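Local coordinates for uncharacterized protein Atu1872 (Agrobacterium tumefaciens, PDB 2QNT), which is of unknown function but is related to the glyoxalase/bleomycin resistance protein/dioxygenase family and forms a dimer of two identical chains, at residues P12-V16 / L56-W61; G108-F112 / E123-L128. All blocks are in the same frame, centred on the assembly; numbering follows the deposited sequence.

Contact 1: P12-V16 / L56-W61; sequences PIPFV and LEETIW
In the N-terminal beta-alpha-beta-beta-beta half of a glyoxalase-like chain, Phe15 of strand 7-16 reaches across to Leu56, Glu57, Ile60 and Trp61 of helix 53-61, the helix that follows the last strand of that half. Side chains alone bridge the gap, since the axes of 12-16 and 56-61 approach no closer than 10.9 Å, with their N-to-C directions 121° apart. Phe15 CG stands anti to its own carbonyl carbon (chi1 -66°), which sends the ring out toward the helix. The tightest approach is Phe15 CE1 to Leu56 CD2, 3.4 Å, where the two side chains cross at about a right angle. The same methyl, Leu56 CD2, also meets Ile13 CG2 at 3.9 Å, so one leucine branch touches both strand residues that face the helix. Topologically, strand 49-52 lies next to strand 7-16 in the sheet and leads directly into this helix; His51 on it touches both Ile13 and Leu56. Farther along the ring, Phe15 CE2 rests 3.7 Å from Glu57 CG, a contact between the glutamate's methylene and the ring, while Glu57 OE2 is hydrogen-bonded to Gln68 NE2 and Tyr71 OH. Ile60 CD1 approaches from the opposite direction to within 4.1 Å of Phe15 CZ. Trp61 meets Phe15 edge against edge, Trp61 CZ3 lying 4.0 Å from Phe15 CE2 and near the phenyl plane. Ile60 CG2 covers the centre of one indole face, 3.4 Å above its plane. The second subunit also takes hold of this indole, Trp61 NE1 being hydrogen-bonded to Tyr115 OH of that chain and the ring in cation-pi contact with its Arg74, while Pro12, Ile13 and Pro14 pair antiparallel with a strand of the same neighbour, continuing the sheet across the interface.

Contact 2: G108-F112 / E123-L128; sequences GQRVF and EVGESL
Torsions set the side chains of Gln109 and Glu126 to meet across the strands: Gln109 CG is anti to its backbone N (chi1 -175°), the chain extended beyond, carrying the amide to the Glu126 backbone, whereas Glu126 CG sits between its own N and carbonyl carbon (chi1 63°), turning the carboxylate back to Arg110. Gln109 NE2 donates to Glu126 O at 2.8 Å, in the carbonyl plane. Arg110 N gives a nearly straight bond to Glu126 OE2, also 2.8 Å, on the carboxylate's anti side, so it pairs with a side-chain oxygen while Arg110 O takes the backbone N-H of the same Glu126 at 3.0 Å. The Arg110 guanidinium turns elsewhere, to a salt bridge with Asp86. A water donates to both Gln109 OE1 and Glu123 OE2; Tyr79 OH at NE2 and Trp107 NE1 at OE1 further fix the Gln109 amide's rotation, and Arg113 holds Glu123 OE1. The Leu128 and Gln109 side chains cross at about a right angle, Leu128 CG 3.6 Å from Gln109 NE2. Phe112 and Val124 exchange both backbone bonds, and Val124 CB lies over the Phe112 ring face, 4.1 Å from its centroid. Between these pairs, Val111 and Gly125 form a non-hydrogen-bonded pair. The bonds and strand directions 160° apart show antiparallel pairing; strands 110-115 and 121-126, consecutive in the chain, make it a beta hairpin, closing the C-terminal beta-alpha-beta-beta-beta unit of the glyoxalase fold.

Overall arrangement
From the N terminus, strand 7-16 enters contact 1 first; the chain then passes through helix 19-29 and strands 34-37, 41-44 and 49-52 before helix 53-61 closes that 39-residue loop. Contact 2 opens only afterwards, beyond strand 76-82, helix 85-92 and strand 98-104, with ten residues between its segments, which lie on strands 110-115 and 121-126. The two loops therefore run in series, neither nesting nor crossing. The centres of contact 1 and contact 2 are about 29 Å apart, on opposite sides of the chain's centre. The nearest atoms of contact 1 and contact 2 are about 11 Å apart. Contact 1 ties a following helix to the first four-stranded sheet, while contact 2 joins adjacent strands within the second; both sheets share strand order 1-4-3-2.

Contact 1: P12-V16 / L56-W61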
loop_
_atom_site.group_PDB
_atom_site.type_symbol
_atom_site.label_atom_id
_atom_site.label_comp_id
_atom_site.label_asym_id
_atom_site.label_seq_id
_atom_site.Cartn_x
_atom_site.Cartn_y
_atom_site.Cartn_z
ATOM N N PRO A 12 -3.095 1.272 -2.589
ATOM C CA PRO A 12 -3.132 0.616 -1.303
ATOM C C PRO A 12 -4.160 1.343 -0.462
ATOM O O PRO A 12 -4.347 2.546 -0.600
ATOM C CB PRO A 12 -1.753 0.893 -0.725
ATOM C CG PRO A 12 -1.382 2.200 -1.266
ATOM C CD PRO A 12 -2.067 2.338 -2.616
ATOM N N ILE A 13 -4.777 0.617 0.473
ATOM C CA ILE A 13 -5.799 1.186 1.333
ATOM C C ILE A 13 -5.513 0.732 2.765
ATOM O O ILE A 13 -6.093 -0.221 3.254
ATOM C CB ILE A 13 -7.220 0.811 0.902
ATOM C CG1 ILE A 13 -7.438 1.059 -0.588
ATOM C CG2 ILE A 13 -8.219 1.610 1.750
ATOM C CD1 ILE A 13 -8.784 0.546 -1.139
ATOM N N PRO A 14 -4.572 1.407 3.460
ATOM C CA PRO A 14 -4.389 1.161 4.887
ATOM C C PRO A 14 -5.668 1.437 5.648
ATOM O O PRO A 14 -6.395 2.401 5.350
ATOM C CB PRO A 14 -3.278 2.123 5.294
ATOM C CG PRO A 14 -2.708 2.631 4.022
ATOM C CD PRO A 14 -3.671 2.454 2.945
ATOM N N PHE A 15 -5.911 0.617 6.665
ATOM C CA PHE A 15 -7.069 0.791 7.540
ATOM C C PHE A 15 -6.723 1.773 8.643
ATOM O O PHE A 15 -5.621 1.780 9.174
ATOM C CB PHE A 15 -7.439 -0.511 8.206
ATOM C CG PHE A 15 -7.939 -1.612 7.277
ATOM C CD1 PHE A 15 -7.987 -1.461 5.896
ATOM C CD2 PHE A 15 -8.265 -2.844 7.808
ATOM C CE1 PHE A 15 -8.409 -2.518 5.067
ATOM C CE2 PHE A 15 -8.682 -3.897 6.958
ATOM C CZ PHE A 15 -8.738 -3.714 5.617
ATOM N N VAL A 16 -7.672 2.639 8.966
ATOM C CA VAL A 16 -7.478 3.672 9.999
ATOM C C VAL A 16 -8.634 3.676 10.980
ATOM O O VAL A 16 -9.764 3.345 10.629
ATOM C CB VAL A 16 -7.245 5.085 9.376
ATOM C CG1 VAL A 16 -6.065 5.025 8.393
ATOM C CG2 VAL A 16 -8.504 5.634 8.687
ATOM N N LEU A 56 -14.509 -1.162 6.270
ATOM C CA LEU A 56 -13.912 -1.945 5.191
ATOM C C LEU A 56 -13.741 -3.413 5.590
ATOM O O LEU A 56 -13.973 -4.290 4.756
ATOM C CB LEU A 56 -12.594 -1.325 4.732
ATOM C CG LEU A 56 -11.980 -1.941 3.478
ATOM C CD1 LEU A 56 -12.998 -2.124 2.323
ATOM C CD2 LEU A 56 -10.787 -1.095 3.048
ATOM N N GLU A 57 -13.373 -3.709 6.840
ATOM C CA GLU A 57 -13.339 -5.111 7.294
ATOM C C GLU A 57 -14.696 -5.761 7.119
ATOM O O GLU A 57 -14.782 -6.918 6.685
ATOM C CB GLU A 57 -12.925 -5.234 8.751
ATOM C CG GLU A 57 -11.482 -4.983 9.056
ATOM C CD GLU A 57 -11.149 -5.272 10.522
ATOM O OE1 GLU A 57 -11.375 -6.439 10.947
ATOM O OE2 GLU A 57 -10.638 -4.350 11.191
ATOM N N GLU A 58 -15.768 -5.083 7.506
ATOM C CA GLU A 58 -17.106 -5.674 7.341
ATOM C C GLU A 58 -17.415 -5.902 5.878
ATOM O O GLU A 58 -17.989 -6.921 5.502
ATOM C CB GLU A 58 -18.177 -4.821 8.018
ATOM C CG GLU A 58 -18.028 -4.731 9.534
ATOM C CD GLU A 58 -18.644 -5.876 10.296
ATOM O OE1 GLU A 58 -19.282 -6.750 9.671
ATOM O OE2 GLU A 58 -18.501 -5.882 11.538
ATOM N N THR A 59 -17.048 -4.958 5.024
ATOM C CA THR A 59 -17.262 -5.132 3.567
ATOM C C THR A 59 -16.548 -6.361 3.027
ATOM O O THR A 59 -17.123 -7.107 2.234
ATOM C CB THR A 59 -16.800 -3.888 2.804
ATOM O OG1 THR A 59 -17.683 -2.801 3.105
ATOM C CG2 THR A 59 -16.743 -4.124 1.307
ATOM N N ILE A 60 -15.298 -6.563 3.435
ATOM C CA ILE A 60 -14.494 -7.666 2.913
ATOM C C ILE A 60 -14.866 -9.020 3.529
ATOM O O ILE A 60 -15.105 -9.991 2.794
ATOM C CB ILE A 60 -13.013 -7.395 3.149
ATOM C CG1 ILE A 60 -12.533 -6.128 2.410
ATOM C CG2 ILE A 60 -12.142 -8.562 2.713
ATOM C CD1 ILE A 60 -11.209 -5.611 2.915
ATOM N N TRP A 61 -14.858 -9.087 4.861
ATOM C CA TRP A 61 -14.949 -10.345 5.612
ATOM C C TRP A 61 -16.290 -10.562 6.292
ATOM O O TRP A 61 -16.525 -11.641 6.858
ATOM C CB TRP A 61 -13.851 -10.400 6.670
ATOM C CG TRP A 61 -12.498 -10.571 6.119
ATOM C CD1 TRP A 61 -11.946 -11.741 5.645
ATOM C CD2 TRP A 61 -11.494 -9.556 5.955
ATOM N NE1 TRP A 61 -10.656 -11.510 5.220
ATOM C CE2 TRP A 61 -10.349 -10.188 5.404
ATOM C CE3 TRP A 61 -11.416 -8.193 6.283
ATOM C CZ2 TRP A 61 -9.174 -9.496 5.144
ATOM C CZ3 TRP A 61 -10.236 -7.508 5.987
ATOM C CH2 TRP A 61 -9.146 -8.162 5.428
#

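Contact 2: G108-F112 / E123-L128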
loop_
_atom_site.group_PDB
_atom_site.type_symbol
_atom_site.label_atom_id
_atom_site.label_comp_id
_atom_site.label_asym_id
_atom_site.label_seq_id
_atom_site.Cartn_x
_atom_site.Cartn_y
_atom_site.Cartn_z
ATOM N N GLY A 108 22.534 5.644 -0.605
ATOM C CA GLY A 108 22.908 7.031 -0.876
ATOM C C GLY A 108 21.800 8.057 -0.779
ATOM O O GLY A 108 22.058 9.260 -0.794
ATOM N N GLN A 109 20.559 7.604 -0.696
ATOM C CA GLN A 109 19.402 8.488 -0.606
ATOM C C GLN A 109 19.154 8.909 0.836
ATOM O O GLN A 109 19.216 8.082 1.735
ATOM C CB GLN A 109 18.171 7.737 -1.126
ATOM C CG GLN A 109 16.900 8.531 -1.213
ATOM C CD GLN A 109 15.688 7.641 -1.426
ATOM O OE1 GLN A 109 15.754 6.419 -1.266
ATOM N NE2 GLN A 109 14.576 8.246 -1.824
ATOM N N ARG A 110 18.846 10.189 1.048
ATOM C CA ARG A 110 18.447 10.694 2.355
ATOM C C ARG A 110 16.945 10.520 2.558
ATOM O O ARG A 110 16.142 10.988 1.735
ATOM C CB ARG A 110 18.828 12.158 2.468
ATOM C CG ARG A 110 20.319 12.374 2.343
ATOM C CD ARG A 110 20.661 13.819 2.212
ATOM N NE ARG A 110 20.364 14.546 3.420
ATOM C CZ ARG A 110 19.691 15.687 3.485
ATOM N NH1 ARG A 110 19.215 16.274 2.374
ATOM N NH2 ARG A 110 19.521 16.245 4.681
ATOM N N VAL A 111 16.582 9.828 3.645
ATOM C CA VAL A 111 15.188 9.600 3.984
ATOM C C VAL A 111 14.957 9.733 5.463
ATOM O O VAL A 111 15.867 9.580 6.256
ATOM C CB VAL A 111 14.685 8.183 3.515
ATOM C CG1 VAL A 111 15.260 7.832 2.133
ATOM C CG2 VAL A 111 14.995 7.091 4.511
ATOM N N PHE A 112 13.705 9.969 5.858
ATOM C CA PHE A 112 13.304 9.798 7.248
ATOM C C PHE A 112 12.090 8.904 7.309
ATOM O O PHE A 112 11.387 8.733 6.327
ATOM C CB PHE A 112 13.096 11.138 7.979
ATOM C CG PHE A 112 11.984 12.028 7.468
ATOM C CD1 PHE A 112 10.833 12.227 8.233
ATOM C CD2 PHE A 112 12.137 12.768 6.323
ATOM C CE1 PHE A 112 9.846 13.116 7.829
ATOM C CE2 PHE A 112 11.145 13.666 5.928
ATOM C CZ PHE A 112 10.005 13.815 6.682
ATOM N N GLU A 123 7.822 6.242 5.053
ATOM C CA GLU A 123 9.122 6.797 4.672
ATOM C C GLU A 123 8.891 7.949 3.741
ATOM O O GLU A 123 8.082 7.848 2.825
ATOM C CB GLU A 123 9.956 5.717 3.970
ATOM C CG GLU A 123 11.284 6.249 3.438
ATOM C CD GLU A 123 12.157 5.206 2.831
ATOM O OE1 GLU A 123 12.029 4.022 3.191
ATOM O OE2 GLU A 123 12.951 5.620 1.956
ATOM N N VAL A 124 9.634 9.039 3.989
ATOM C CA VAL A 124 9.722 10.161 3.067
ATOM C C VAL A 124 11.173 10.281 2.667
ATOM O O VAL A 124 12.031 10.565 3.497
ATOM C CB VAL A 124 9.177 11.458 3.671
ATOM C CG1 VAL A 124 9.438 12.649 2.745
ATOM C CG2 VAL A 124 7.700 11.341 4.020
ATOM N N GLY A 125 11.431 10.127 1.381
ATOM C CA GLY A 125 12.769 10.231 0.831
ATOM C C GLY A 125 12.905 11.346 -0.155
ATOM O O GLY A 125 11.920 11.798 -0.777
ATOM N N GLU A 126 14.151 11.770 -0.348
ATOM C CA GLU A 126 14.406 12.711 -1.427
ATOM C C GLU A 126 14.077 12.056 -2.749
ATOM O O GLU A 126 14.167 10.840 -2.903
ATOM C CB GLU A 126 15.839 13.219 -1.422
ATOM C CG GLU A 126 16.881 12.160 -1.657
ATOM C CD GLU A 126 18.269 12.741 -1.597
ATOM O OE1 GLU A 126 18.473 13.862 -2.128
ATOM O OE2 GLU A 126 19.145 12.101 -1.008
ATOM N N SER A 127 13.729 12.883 -3.722
ATOM C CA SER A 127 13.271 12.406 -5.007
ATOM C C SER A 127 14.402 11.659 -5.694
ATOM O O SER A 127 15.572 12.038 -5.597
ATOM C CB SER A 127 12.806 13.607 -5.860
ATOM O OG SER A 127 11.496 13.982 -5.450
ATOM N N LEU A 128 14.026 10.568 -6.362
ATOM C CA LEU A 128 14.945 9.778 -7.155
ATOM C C LEU A 128 14.651 10.016 -8.637
ATOM O O LEU A 128 15.573 10.140 -9.439
ATOM C CB LEU A 128 14.778 8.286 -6.823
ATOM C CG LEU A 128 15.152 7.856 -5.401
ATOM C CD1 LEU A 128 14.904 6.374 -5.208
ATOM C CD2 LEU A 128 16.605 8.197 -5.035
HETATM O O HOH W 1 14.256 4.485 0.003
#